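Local coordinates for protein uncharacterized sugar kinase PH1459 (Pyrococcus horikoshii, PDB 3EWM) that probably phosphorylates a sugar, perhaps fructose, at the expense of ATP, as a member of the pfkB family of carbohydrate kinases, at residues Ser54-Asp59 and Tyr64-Leu69; Val133-Asn138 and Thr143-Ile148; Lys23-Phe28 and Phe91-Gly96; Asp120-Ala125 and Lys149-Ser154; Ser209-Ile214 and Ala251-Gly256. One frame throughout, in Å; residues are numbered along the deposited sequence.

Contact 1: Ser54-Asp59 and Tyr64-Leu69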
# COMPACT_ATOMS: atom_id res chain seq x y z
N SER A 54 15.51 1.52 -10.52
CA SER A 54 14.38 1.84 -9.70
C SER A 54 14.77 1.74 -8.23
O SER A 54 15.97 1.61 -7.90
CB SER A 54 13.20 0.92 -10.01
OG SER A 54 12.03 1.47 -9.43
N LYS A 55 13.77 1.79 -7.36
CA LYS A 55 14.04 1.77 -5.95
C LYS A 55 12.86 1.09 -5.30
O LYS A 55 11.71 1.43 -5.59
CB LYS A 55 14.22 3.19 -5.40
CG LYS A 55 15.05 3.26 -4.12
CD LYS A 55 15.34 4.69 -3.75
CE LYS A 55 16.10 4.78 -2.43
NZ LYS A 55 16.44 6.19 -2.10
N VAL A 56 13.16 0.11 -4.45
CA VAL A 56 12.11 -0.60 -3.71
C VAL A 56 12.43 -0.46 -2.23
O VAL A 56 13.49 0.04 -1.85
CB VAL A 56 12.03 -2.11 -4.11
CG1 VAL A 56 11.55 -2.26 -5.55
CG2 VAL A 56 13.38 -2.80 -3.92
N GLY A 57 11.50 -0.90 -1.38
CA GLY A 57 11.74 -0.91 0.04
C GLY A 57 12.60 -2.11 0.37
O GLY A 57 12.59 -3.13 -0.33
N ASN A 58 13.36 -1.98 1.45
CA ASN A 58 14.01 -3.14 2.04
C ASN A 58 12.94 -3.95 2.78
O ASN A 58 12.81 -3.91 4.00
CB ASN A 58 15.16 -2.72 2.98
CG ASN A 58 15.84 -3.91 3.63
OD1 ASN A 58 15.75 -5.06 3.15
ND2 ASN A 58 16.53 -3.66 4.75
N ASP A 59 12.14 -4.65 2.00
CA ASP A 59 10.99 -5.37 2.52
C ASP A 59 10.67 -6.55 1.62
O ASP A 59 11.28 -6.69 0.55
CB ASP A 59 9.80 -4.42 2.76
CG ASP A 59 9.35 -3.65 1.51
OD1 ASP A 59 9.19 -4.26 0.44
OD2 ASP A 59 9.11 -2.43 1.64
N TYR A 64 10.51 -9.55 -3.57
CA TYR A 64 9.68 -10.17 -4.58
C TYR A 64 9.89 -9.58 -5.95
O TYR A 64 10.10 -10.30 -6.93
CB TYR A 64 8.21 -10.06 -4.19
CG TYR A 64 7.22 -10.40 -5.26
CD1 TYR A 64 6.93 -11.73 -5.57
CD2 TYR A 64 6.52 -9.39 -5.93
CE1 TYR A 64 5.99 -12.04 -6.53
CE2 TYR A 64 5.59 -9.70 -6.89
CZ TYR A 64 5.33 -11.03 -7.19
OH TYR A 64 4.39 -11.35 -8.13
N LEU A 65 9.81 -8.25 -6.04
CA LEU A 65 9.96 -7.59 -7.34
C LEU A 65 11.31 -7.88 -7.98
O LEU A 65 11.38 -8.18 -9.16
CB LEU A 65 9.75 -6.08 -7.21
CG LEU A 65 8.31 -5.73 -6.84
CD1 LEU A 65 8.21 -4.24 -6.50
CD2 LEU A 65 7.34 -6.11 -7.93
N ILE A 66 12.37 -7.79 -7.18
CA ILE A 66 13.70 -8.05 -7.72
C ILE A 66 13.78 -9.50 -8.22
O ILE A 66 14.27 -9.77 -9.31
CB ILE A 66 14.80 -7.76 -6.66
CG1 ILE A 66 14.89 -6.24 -6.38
CG2 ILE A 66 16.14 -8.29 -7.12
CD1 ILE A 66 15.60 -5.90 -5.09
N GLU A 67 13.24 -10.43 -7.44
CA GLU A 67 13.26 -11.85 -7.81
C GLU A 67 12.50 -12.11 -9.10
O GLU A 67 12.98 -12.84 -9.96
CB GLU A 67 12.71 -12.73 -6.69
CG GLU A 67 13.67 -12.92 -5.51
CD GLU A 67 13.08 -13.77 -4.39
OE1 GLU A 67 11.95 -14.30 -4.57
OE2 GLU A 67 13.72 -13.85 -3.31
N GLU A 68 11.32 -11.51 -9.23
CA GLU A 68 10.51 -11.68 -10.44
C GLU A 68 11.19 -11.12 -11.68
O GLU A 68 11.13 -11.72 -12.75
CB GLU A 68 9.13 -11.05 -10.24
CG GLU A 68 8.27 -11.79 -9.17
CD GLU A 68 8.16 -13.29 -9.43
OE1 GLU A 68 7.56 -13.68 -10.44
OE2 GLU A 68 8.70 -14.07 -8.62
N LEU A 69 11.79 -9.94 -11.53
CA LEU A 69 12.62 -9.35 -12.57
C LEU A 69 13.79 -10.26 -12.95
O LEU A 69 13.98 -10.55 -14.12
CB LEU A 69 13.12 -7.97 -12.14
CG LEU A 69 12.00 -6.94 -12.15
CD1 LEU A 69 12.48 -5.65 -11.57
CD2 LEU A 69 11.49 -6.75 -13.57
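With chi1 at -67°, the fork of Val56 opens toward the helix: CG1 lies beside its own backbone N, CG2 between that N and the carbonyl carbon, and the two methyls serve two consecutive helical residues. Leu65 and Ile66 share one first torsion (chi1 -66° and -69°), CG and CG1 each anti to the carbonyl carbon, and their nearly extended ends carry a CD1 methyl out to the valine. Leu65 CD1 comes to 4.0 Å from Val56 CG1, while Ile66 CD1 meets Val56 CG2 at 4.0 Å. Contact is thus methyl to methyl at ordinary van der Waals spacing, with the leucine and isoleucine chains slanting across the valine rather than facing it squarely, so one branched side chain of the strand touches both.

The start of the helix is fixed separately. Asp59 sits at its N-cap and bonds through OD1 to the backbone N of Gly62, and Thr87 OG1 reaches both this OD1 and the N of Gly57. Strand 49-57 and helix 60-71 are the first two elements of a beta-alpha-beta unit that closes with strand 79-82. That last strand hydrogen-bonds alongside Val56 and packs against it through Ile79, while Ile66 rests on Lys81 and Leu65 turns to Ile12 and Pro32 of the smaller sheet.

Contact 2: Val133-Asn138 and Thr143-Ile148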
# COMPACT_ATOMS: atom_id res chain seq x y z
N VAL A 133 4.98 8.59 -14.80
CA VAL A 133 4.52 8.28 -13.45
C VAL A 133 5.63 8.57 -12.44
O VAL A 133 5.38 9.17 -11.39
CB VAL A 133 4.02 6.83 -13.35
CG1 VAL A 133 3.84 6.42 -11.90
CG2 VAL A 133 2.69 6.68 -14.15
N ILE A 134 6.85 8.20 -12.78
CA ILE A 134 7.97 8.44 -11.89
C ILE A 134 8.11 9.93 -11.56
O ILE A 134 8.55 10.29 -10.47
CB ILE A 134 9.28 7.85 -12.45
CG1 ILE A 134 10.36 7.90 -11.37
CG2 ILE A 134 9.76 8.57 -13.70
CD1 ILE A 134 10.04 7.07 -10.20
N LEU A 135 7.69 10.78 -12.49
CA LEU A 135 7.90 12.21 -12.39
C LEU A 135 6.91 12.88 -11.45
O LEU A 135 7.03 14.08 -11.19
CB LEU A 135 7.83 12.86 -13.79
CG LEU A 135 8.74 12.27 -14.87
CD1 LEU A 135 8.47 12.90 -16.22
CD2 LEU A 135 10.25 12.34 -14.47
N ALA A 136 5.95 12.11 -10.94
CA ALA A 136 4.86 12.68 -10.18
C ALA A 136 5.31 13.22 -8.83
O ALA A 136 4.66 14.11 -8.28
CB ALA A 136 3.70 11.67 -10.01
N ARG A 137 6.44 12.72 -8.32
CA ARG A 137 6.92 13.13 -7.02
C ARG A 137 8.42 13.32 -7.02
O ARG A 137 9.14 12.61 -7.70
CB ARG A 137 6.59 12.08 -5.95
CG ARG A 137 5.12 11.77 -5.78
CD ARG A 137 4.39 12.91 -5.06
NE ARG A 137 2.98 12.55 -4.88
CZ ARG A 137 2.04 12.68 -5.82
NH1 ARG A 137 2.33 13.19 -7.01
NH2 ARG A 137 0.80 12.30 -5.55
N ASN A 138 8.87 14.26 -6.20
CA ASN A 138 10.26 14.38 -5.88
C ASN A 138 10.58 13.47 -4.71
O ASN A 138 9.67 13.06 -4.00
CB ASN A 138 10.59 15.84 -5.55
CG ASN A 138 10.89 16.67 -6.78
OD1 ASN A 138 10.53 17.85 -6.84
ND2 ASN A 138 11.58 16.08 -7.74
N THR A 143 15.57 13.68 -9.97
CA THR A 143 16.62 12.72 -10.18
C THR A 143 16.53 12.14 -11.59
O THR A 143 17.52 12.15 -12.32
CB THR A 143 16.57 11.60 -9.12
OG1 THR A 143 16.85 12.16 -7.83
CG2 THR A 143 17.59 10.50 -9.45
N VAL A 144 15.34 11.68 -11.97
CA VAL A 144 15.14 11.09 -13.28
C VAL A 144 15.40 12.14 -14.35
O VAL A 144 16.04 11.83 -15.34
CB VAL A 144 13.75 10.42 -13.43
CG1 VAL A 144 13.47 9.95 -14.86
CG2 VAL A 144 13.66 9.22 -12.49
N MSE A 145 14.95 13.37 -14.13
CA MSE A 145 15.15 14.41 -15.15
C MSE A 145 16.64 14.64 -15.37
O MSE A 145 17.09 14.80 -16.50
CB MSE A 145 14.42 15.71 -14.80
CG MSE A 145 12.89 15.62 -14.88
SE MSE A 145 12.30 14.91 -16.62
CE MSE A 145 12.88 16.36 -17.73
N LYS A 146 17.39 14.64 -14.28
CA LYS A 146 18.85 14.72 -14.37
C LYS A 146 19.48 13.55 -15.11
O LYS A 146 20.35 13.75 -15.93
CB LYS A 146 19.46 14.91 -12.98
CG LYS A 146 19.17 16.31 -12.47
CD LYS A 146 19.86 16.62 -11.16
CE LYS A 146 19.68 18.10 -10.86
NZ LYS A 146 18.26 18.43 -10.58
N VAL A 147 19.03 12.34 -14.85
CA VAL A 147 19.56 11.17 -15.56
C VAL A 147 19.39 11.33 -17.07
O VAL A 147 20.34 11.19 -17.85
CB VAL A 147 18.93 9.86 -15.04
CG1 VAL A 147 19.37 8.67 -15.88
CG2 VAL A 147 19.28 9.63 -13.57
N ILE A 148 18.16 11.66 -17.46
CA ILE A 148 17.81 11.85 -18.86
C ILE A 148 18.63 12.98 -19.50
O ILE A 148 19.19 12.80 -20.56
CB ILE A 148 16.29 12.11 -19.00
CG1 ILE A 148 15.48 10.97 -18.35
CG2 ILE A 148 15.89 12.33 -20.47
CD1 ILE A 148 15.86 9.53 -18.80
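Leu135 and Val144 give up nearly equal surface here, and Ile134 and Met145 share most of the rest about equally. Leu135 crosses the helix side chains at about a right angle and pushes a single methyl, CD2, between two of them: it lies 4.0 Å from Val144 CG1 and 3.9 Å from the selenium of selenomethionine Met145. The bends at chi2 and chi3 of Met145 curl its chain back so that SE, not the terminal methyl, receives the leucine. Val144 has its other branch engaged as well. CG2 meets Ile134 CG1 at 3.7 Å, and Ile134 CG2 stands about equally far from both valine methyls. Ile134 holds CG1 anti to its N (chi1 -170°), which sends that methylene toward the helix.

All this happens at the turn between strand 127-131 and helix 140-151 of the alpha/beta domain, where the chain leaves the sheet, folds back and packs on the helix it is about to enter. Phe159 of strand 156-160 and Ser182 of helix 172-185 also touch Leu135, and Phe130 lies against Val144. Further along the loop, Arg137 NH1 bonds the preceding carbonyl, Ala136 O, at 2.8 Å from well above the carbonyl plane; NH1 also reaches Leu167 O, and NE pairs with Asp105.

Contact 3: Lys23-Phe28 and Phe91-Gly96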
# COMPACT_ATOMS: atom_id res chain seq x y z
N LYS A 23 -13.26 0.32 -3.35
CA LYS A 23 -13.88 0.36 -2.04
C LYS A 23 -14.39 -1.03 -1.65
O LYS A 23 -14.20 -1.47 -0.50
CB LYS A 23 -15.02 1.38 -2.00
CG LYS A 23 -15.71 1.53 -0.66
CD LYS A 23 -16.71 2.67 -0.71
CE LYS A 23 -17.98 2.23 -1.43
NZ LYS A 23 -18.93 3.37 -1.60
N ASP A 24 -14.99 -1.72 -2.62
CA ASP A 24 -15.75 -2.93 -2.36
C ASP A 24 -15.03 -4.22 -2.72
O ASP A 24 -15.44 -5.29 -2.29
CB ASP A 24 -17.09 -2.88 -3.09
CG ASP A 24 -17.88 -1.63 -2.76
OD1 ASP A 24 -18.12 -1.36 -1.57
OD2 ASP A 24 -18.24 -0.92 -3.72
N VAL A 25 -13.98 -4.11 -3.53
CA VAL A 25 -13.19 -5.28 -3.92
C VAL A 25 -12.60 -5.97 -2.68
O VAL A 25 -12.00 -5.33 -1.83
CB VAL A 25 -12.09 -4.94 -4.93
CG1 VAL A 25 -11.15 -6.16 -5.12
CG2 VAL A 25 -12.71 -4.56 -6.27
N ARG A 26 -12.79 -7.29 -2.61
CA ARG A 26 -12.43 -8.07 -1.44
C ARG A 26 -11.06 -8.68 -1.59
O ARG A 26 -10.38 -8.91 -0.60
CB ARG A 26 -13.42 -9.24 -1.24
CG ARG A 26 -14.83 -8.84 -0.87
CD ARG A 26 -15.79 -10.04 -1.09
NE ARG A 26 -16.23 -10.15 -2.49
CZ ARG A 26 -17.33 -10.77 -2.89
NH1 ARG A 26 -18.13 -11.36 -2.01
NH2 ARG A 26 -17.64 -10.78 -4.18
N LEU A 27 -10.69 -9.00 -2.82
CA LEU A 27 -9.52 -9.83 -3.08
C LEU A 27 -8.59 -9.18 -4.08
O LEU A 27 -9.02 -8.74 -5.14
CB LEU A 27 -9.92 -11.20 -3.64
CG LEU A 27 -10.28 -12.47 -2.85
CD1 LEU A 27 -9.59 -12.65 -1.51
CD2 LEU A 27 -11.78 -12.69 -2.76
N PHE A 28 -7.30 -9.20 -3.77
CA PHE A 28 -6.28 -8.64 -4.63
C PHE A 28 -5.17 -9.65 -4.85
O PHE A 28 -4.58 -10.15 -3.88
CB PHE A 28 -5.68 -7.40 -4.00
CG PHE A 28 -6.66 -6.31 -3.80
CD1 PHE A 28 -6.95 -5.43 -4.83
CD2 PHE A 28 -7.32 -6.17 -2.58
CE1 PHE A 28 -7.86 -4.39 -4.64
CE2 PHE A 28 -8.24 -5.14 -2.39
CZ PHE A 28 -8.51 -4.26 -3.41
N PHE A 91 -3.18 -0.38 -5.79
CA PHE A 91 -4.38 -1.20 -5.83
C PHE A 91 -5.10 -0.85 -7.11
O PHE A 91 -5.30 0.32 -7.40
CB PHE A 91 -5.25 -0.93 -4.62
CG PHE A 91 -4.57 -1.29 -3.32
CD1 PHE A 91 -4.72 -2.57 -2.78
CD2 PHE A 91 -3.76 -0.36 -2.67
CE1 PHE A 91 -4.08 -2.92 -1.61
CE2 PHE A 91 -3.11 -0.71 -1.49
CZ PHE A 91 -3.28 -1.99 -0.96
N VAL A 92 -5.42 -1.87 -7.90
CA VAL A 92 -5.87 -1.63 -9.25
C VAL A 92 -7.18 -2.36 -9.49
O VAL A 92 -7.36 -3.51 -9.08
CB VAL A 92 -4.76 -2.00 -10.32
CG1 VAL A 92 -3.41 -1.50 -9.87
CG2 VAL A 92 -4.64 -3.46 -10.48
N GLN A 93 -8.12 -1.64 -10.07
CA GLN A 93 -9.29 -2.28 -10.64
C GLN A 93 -9.18 -2.13 -12.15
O GLN A 93 -9.36 -1.03 -12.70
CB GLN A 93 -10.59 -1.69 -10.10
CG GLN A 93 -11.86 -2.29 -10.74
CD GLN A 93 -11.89 -3.82 -10.72
OE1 GLN A 93 -11.27 -4.47 -11.56
NE2 GLN A 93 -12.62 -4.39 -9.76
N LEU A 94 -8.88 -3.23 -12.83
CA LEU A 94 -8.73 -3.20 -14.29
C LEU A 94 -10.07 -3.39 -15.00
O LEU A 94 -10.20 -3.02 -16.16
CB LEU A 94 -7.72 -4.27 -14.76
CG LEU A 94 -6.28 -4.15 -14.25
CD1 LEU A 94 -5.50 -5.44 -14.57
CD2 LEU A 94 -5.56 -2.93 -14.83
N LYS A 95 -11.05 -3.97 -14.32
CA LYS A 95 -12.31 -4.36 -14.96
C LYS A 95 -13.36 -3.24 -14.94
O LYS A 95 -13.24 -2.26 -14.21
CB LYS A 95 -12.89 -5.62 -14.33
CG LYS A 95 -11.95 -6.81 -14.27
CD LYS A 95 -12.37 -7.78 -13.17
CE LYS A 95 -11.35 -8.91 -12.99
NZ LYS A 95 -10.00 -8.41 -12.56
N GLY A 96 -14.40 -3.39 -15.77
CA GLY A 96 -15.47 -2.41 -15.81
C GLY A 96 -15.17 -1.27 -16.76
O GLY A 96 -14.06 -1.17 -17.31
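Phe91 drives the edge of its ring into the face of Phe28: CD1 stands 4.0 Å above the Phe28 plane, over its centre, with the planes at 77°, a T-shaped stack whose centroids are 5.4 Å apart. The opposite face of Phe28 is taken by Val25 CG1, nearer the rim, so the ring is sandwiched. Val25's second methyl, CG2, lies 3.5 Å from Gln93 NE2, an apolar group against the nitrogen of an amide.

These residues belong to the small four-stranded sheet that covers the main domain as a lid in ribokinase-like enzymes. Strand 11-16 runs between strands 27-33 and 88-93, so the side chains meet across it. Strand 27-33 also pairs antiparallel with a strand of the second subunit, continuing the sheet, and Phe61 of that subunit adds an edge-to-face partner to Phe91.

What places the amide of Gln93 is a set of backbone groups. OE1 accepts Lys95 N at 2.8 Å, while NE2 donates to Glu18 O and Gly20 O. A leucine here would probably leave those two carbonyls and Lys95 N without their mates and free the turn beyond the strand to shift. The bend at chi2 (51°) brings the amide round to these partners.

Contact 4: Asp120-Ala125 and Lys149-Ser154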
# COMPACT_ATOMS: atom_id res chain seq x y z
N ASP A 120 26.85 3.54 -14.46
CA ASP A 120 27.43 2.60 -15.40
C ASP A 120 26.35 2.01 -16.29
O ASP A 120 26.51 1.95 -17.50
CB ASP A 120 28.15 1.49 -14.66
CG ASP A 120 29.58 1.86 -14.31
OD1 ASP A 120 30.06 2.97 -14.67
OD2 ASP A 120 30.22 1.00 -13.69
N ILE A 121 25.26 1.58 -15.67
CA ILE A 121 24.12 1.07 -16.43
C ILE A 121 23.57 2.12 -17.40
O ILE A 121 23.38 1.83 -18.59
CB ILE A 121 23.02 0.51 -15.48
CG1 ILE A 121 23.51 -0.79 -14.84
CG2 ILE A 121 21.70 0.27 -16.26
CD1 ILE A 121 22.70 -1.26 -13.63
N VAL A 122 23.33 3.34 -16.92
CA VAL A 122 22.80 4.38 -17.80
C VAL A 122 23.78 4.72 -18.95
O VAL A 122 23.35 4.97 -20.07
CB VAL A 122 22.30 5.67 -17.05
CG1 VAL A 122 21.90 5.37 -15.60
CG2 VAL A 122 23.30 6.81 -17.12
N GLU A 123 25.08 4.70 -18.67
CA GLU A 123 26.06 4.99 -19.72
C GLU A 123 26.21 3.86 -20.74
O GLU A 123 26.55 4.10 -21.90
CB GLU A 123 27.41 5.40 -19.14
CG GLU A 123 27.39 6.84 -18.60
CD GLU A 123 28.76 7.37 -18.21
OE1 GLU A 123 29.74 6.60 -18.19
OE2 GLU A 123 28.84 8.58 -17.91
N GLU A 124 25.92 2.63 -20.31
CA GLU A 124 25.99 1.48 -21.18
C GLU A 124 24.80 1.45 -22.15
O GLU A 124 24.92 0.97 -23.28
CB GLU A 124 26.02 0.19 -20.36
CG GLU A 124 26.32 -1.06 -21.19
CD GLU A 124 26.23 -2.36 -20.41
OE1 GLU A 124 26.15 -2.32 -19.15
OE2 GLU A 124 26.26 -3.44 -21.06
N ALA A 125 23.66 1.95 -21.69
CA ALA A 125 22.41 1.81 -22.44
C ALA A 125 22.48 2.51 -23.79
O ALA A 125 22.95 3.64 -23.89
CB ALA A 125 21.25 2.37 -21.64
N LYS A 149 18.70 14.13 -18.83
CA LYS A 149 19.54 15.23 -19.33
C LYS A 149 21.00 14.82 -19.47
O LYS A 149 21.65 15.18 -20.45
CB LYS A 149 19.39 16.47 -18.44
CG LYS A 149 17.97 17.03 -18.47
CD LYS A 149 17.79 18.26 -17.62
CE LYS A 149 16.33 18.78 -17.75
NZ LYS A 149 15.89 19.70 -16.68
N LYS A 150 21.51 14.05 -18.51
CA LYS A 150 22.91 13.60 -18.54
C LYS A 150 23.20 12.74 -19.77
O LYS A 150 24.27 12.88 -20.40
CB LYS A 150 23.24 12.78 -17.29
CG LYS A 150 24.72 12.49 -17.13
CD LYS A 150 24.95 11.06 -16.72
CE LYS A 150 25.33 10.17 -17.88
NZ LYS A 150 26.78 10.32 -18.21
N ILE A 151 22.28 11.84 -20.11
CA ILE A 151 22.49 10.91 -21.23
C ILE A 151 22.01 11.38 -22.59
O ILE A 151 22.30 10.74 -23.60
CB ILE A 151 21.82 9.54 -21.00
CG1 ILE A 151 20.31 9.71 -20.84
CG2 ILE A 151 22.46 8.79 -19.86
CD1 ILE A 151 19.55 8.53 -21.36
N LYS A 152 21.24 12.47 -22.63
CA LYS A 152 20.83 13.09 -23.88
C LYS A 152 22.06 13.25 -24.78
O LYS A 152 23.08 13.78 -24.35
CB LYS A 152 20.18 14.46 -23.61
CG LYS A 152 19.64 15.14 -24.87
CD LYS A 152 18.31 14.52 -25.26
CE LYS A 152 18.26 14.21 -26.74
NZ LYS A 152 17.10 13.32 -27.06
N GLY A 153 21.96 12.75 -26.01
CA GLY A 153 23.09 12.74 -26.94
C GLY A 153 23.91 11.45 -26.99
O GLY A 153 24.49 11.14 -28.04
N SER A 154 23.95 10.72 -25.88
CA SER A 154 24.74 9.47 -25.75
C SER A 154 23.94 8.17 -25.90
O SER A 154 24.49 7.15 -26.30
CB SER A 154 25.47 9.42 -24.42
OG SER A 154 26.35 10.53 -24.30
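The carboxylate of Glu123 is the flat group in this contact, and Lys150 comes to it from the side turned away from the other oxygen: Lys150 NZ donates to Glu123 OE2 at 2.7 Å, using the anti lone pair. The glutamate is extended beyond CG, whereas Lys150 is bent at chi2, chi3 and chi4, curling its ammonium back to the acid so that the two chains cross at about a right angle. Both charged residues are exposed, so this salt bridge faces solvent. Lys150 CE lies 4.0 Å from Val122 CG2, so the lysine's aliphatic part also packs on the valine.

Beneath it the packing is tight. Val122 CG2 and Ile151 CG2 are only 3.5 Å apart, closer than two methyls normally come, and the valine's chi1 of -25° is far from a staggered position, which suggests some strain. Ile151 has CG1 between its backbone N and carbonyl carbon (chi1 60°), leaving CG2 to meet the valine.

Val122 also rests on Ile53 and Ile151 on Ile157, so both reach the main sheet, and Ala125 O bonds Ser155 OG just beyond. Two helices lie side by side on one face of that central sheet: helix 119-124 leads into strand 127-131, and helix 140-151 makes the crossover from there to the parallel strand 156-160, as is typical of the layered alpha/beta fold of the ribokinase clan.

Contact 5: Ser209-Ile214 and Ala251-Gly256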
# COMPACT_ATOMS: atom_id res chain seq x y z
N SER A 209 11.79 13.49 -31.02
CA SER A 209 12.64 14.11 -32.04
C SER A 209 12.89 13.15 -33.22
O SER A 209 13.03 13.57 -34.38
CB SER A 209 13.95 14.58 -31.41
OG SER A 209 14.71 13.47 -30.99
N MSE A 210 12.89 11.86 -32.92
CA MSE A 210 13.18 10.83 -33.91
C MSE A 210 11.92 10.08 -34.34
O MSE A 210 11.78 9.72 -35.51
CB MSE A 210 14.20 9.86 -33.34
CG MSE A 210 14.10 8.43 -33.86
SE MSE A 210 15.48 7.23 -33.16
CE MSE A 210 17.02 7.94 -34.12
N LEU A 211 11.02 9.83 -33.39
CA LEU A 211 9.86 8.99 -33.64
C LEU A 211 8.76 9.18 -32.62
O LEU A 211 9.00 9.30 -31.42
CB LEU A 211 10.27 7.51 -33.68
CG LEU A 211 9.15 6.50 -33.91
CD1 LEU A 211 8.76 6.51 -35.37
CD2 LEU A 211 9.56 5.11 -33.45
N THR A 212 7.53 9.19 -33.11
CA THR A 212 6.38 9.28 -32.22
C THR A 212 5.48 8.09 -32.51
O THR A 212 5.18 7.81 -33.67
CB THR A 212 5.61 10.59 -32.45
OG1 THR A 212 6.54 11.68 -32.38
CG2 THR A 212 4.56 10.78 -31.40
N ALA A 213 5.07 7.41 -31.44
CA ALA A 213 4.13 6.31 -31.56
C ALA A 213 2.87 6.76 -30.87
O ALA A 213 2.89 7.06 -29.67
CB ALA A 213 4.68 5.05 -30.92
N ILE A 214 1.79 6.87 -31.64
CA ILE A 214 0.53 7.28 -31.07
C ILE A 214 -0.37 6.07 -31.05
O ILE A 214 -0.68 5.50 -32.10
CB ILE A 214 -0.16 8.46 -31.85
CG1 ILE A 214 0.71 9.73 -31.85
CG2 ILE A 214 -1.52 8.78 -31.25
CD1 ILE A 214 1.26 10.16 -30.49
N ALA A 251 8.02 -2.13 -25.53
CA ALA A 251 9.17 -3.02 -25.60
C ALA A 251 9.54 -3.35 -27.06
O ALA A 251 10.68 -3.20 -27.46
CB ALA A 251 8.92 -4.29 -24.81
N ALA A 252 8.53 -3.74 -27.84
CA ALA A 252 8.71 -4.03 -29.26
C ALA A 252 9.27 -2.85 -30.03
O ALA A 252 10.10 -3.01 -30.92
CB ALA A 252 7.40 -4.46 -29.88
N LEU A 253 8.79 -1.65 -29.71
CA LEU A 253 9.21 -0.47 -30.44
C LEU A 253 10.69 -0.22 -30.20
O LEU A 253 11.45 0.05 -31.14
CB LEU A 253 8.40 0.75 -30.03
CG LEU A 253 8.52 1.91 -31.01
CD1 LEU A 253 7.73 1.58 -32.28
CD2 LEU A 253 8.01 3.19 -30.38
N LEU A 254 11.07 -0.31 -28.93
CA LEU A 254 12.43 -0.06 -28.49
C LEU A 254 13.38 -1.13 -29.01
O LEU A 254 14.44 -0.80 -29.53
CB LEU A 254 12.48 0.02 -26.97
CG LEU A 254 11.65 1.18 -26.39
CD1 LEU A 254 12.00 1.41 -24.94
CD2 LEU A 254 11.88 2.47 -27.21
N VAL A 255 13.00 -2.39 -28.88
CA VAL A 255 13.80 -3.48 -29.46
C VAL A 255 13.91 -3.33 -30.99
O VAL A 255 15.01 -3.46 -31.52
CB VAL A 255 13.28 -4.86 -29.02
CG1 VAL A 255 13.96 -5.96 -29.81
CG2 VAL A 255 13.54 -5.07 -27.51
N GLY A 256 12.80 -3.03 -31.66
CA GLY A 256 12.80 -2.74 -33.10
C GLY A 256 13.77 -1.65 -33.52
O GLY A 256 14.59 -1.83 -34.43
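Strand 211-215 and helix 245-259 come nearest at Ala213 and Leu253, whose CA atoms lie 8.5 Å apart, a spacing that leaves room for a single layer of side chains. This is helix-on-sheet packing in the alpha/beta core of the ribokinase fold. The strand belongs to the large mixed sheet. As in other pfkB kinases, the helix begins at the Gly-Ala-Gly-Asp signature, which in that family forms an anion hole.

Leu253 carries the contact from the helix side. Its CG stands opposite the backbone N (chi1 -164°), carrying the isopropyl fork out to the sheet, where CD2 finds two partners, one on each of Leu211 and Ala213. Leu211 adopts almost the same shape, so the two leucines reach for each other tip to tip: Leu211 CD2 is 3.9 Å from Leu253 CD2, and Leu211 CD2 also lies 4.1 Å from Leu253 CD1. Ala213 and Leu211 point toward the helix, while Thr212 between them points away, as expected along a strand.

With an alanine in place of Leu253, Leu211 CD2 and the methyl of Ala213 would probably lose their mates and a gap would open between sheet and helix. Leu223, Ile188 and Leu268 also touch Leu253. Two ATP-binding residues are near: the side chain of Lys190 is about 5 Å from that of Ala213, and Thr215 lies just beyond Ile214. On the helix-facing side of the same alanine, Ala213 CB sits 3.9 Å from Leu253 CD2.

In the fold
Contacts 2 and 4 share helix 140-151 and touch, Val147 CG1 lying 4.2 Å from Val122 CG1; the centres of the two contacts are about 15 Å apart. Along the chain contact 2 is nested in the loop that contact 4 closes, just as contact 1 sits inside the loop closed by contact 3. Contacts 1 and 3, with centres about 23 Å apart, both reach the second subunit. Contacts 1 and 5 reach the same large sheet on opposite sides of the chain's centre, with their centres about 27 Å apart. Contact 5 is the one that borders the ATP site, whereas contact 3, in the lid, has its centre about 32 Å from that of contact 5.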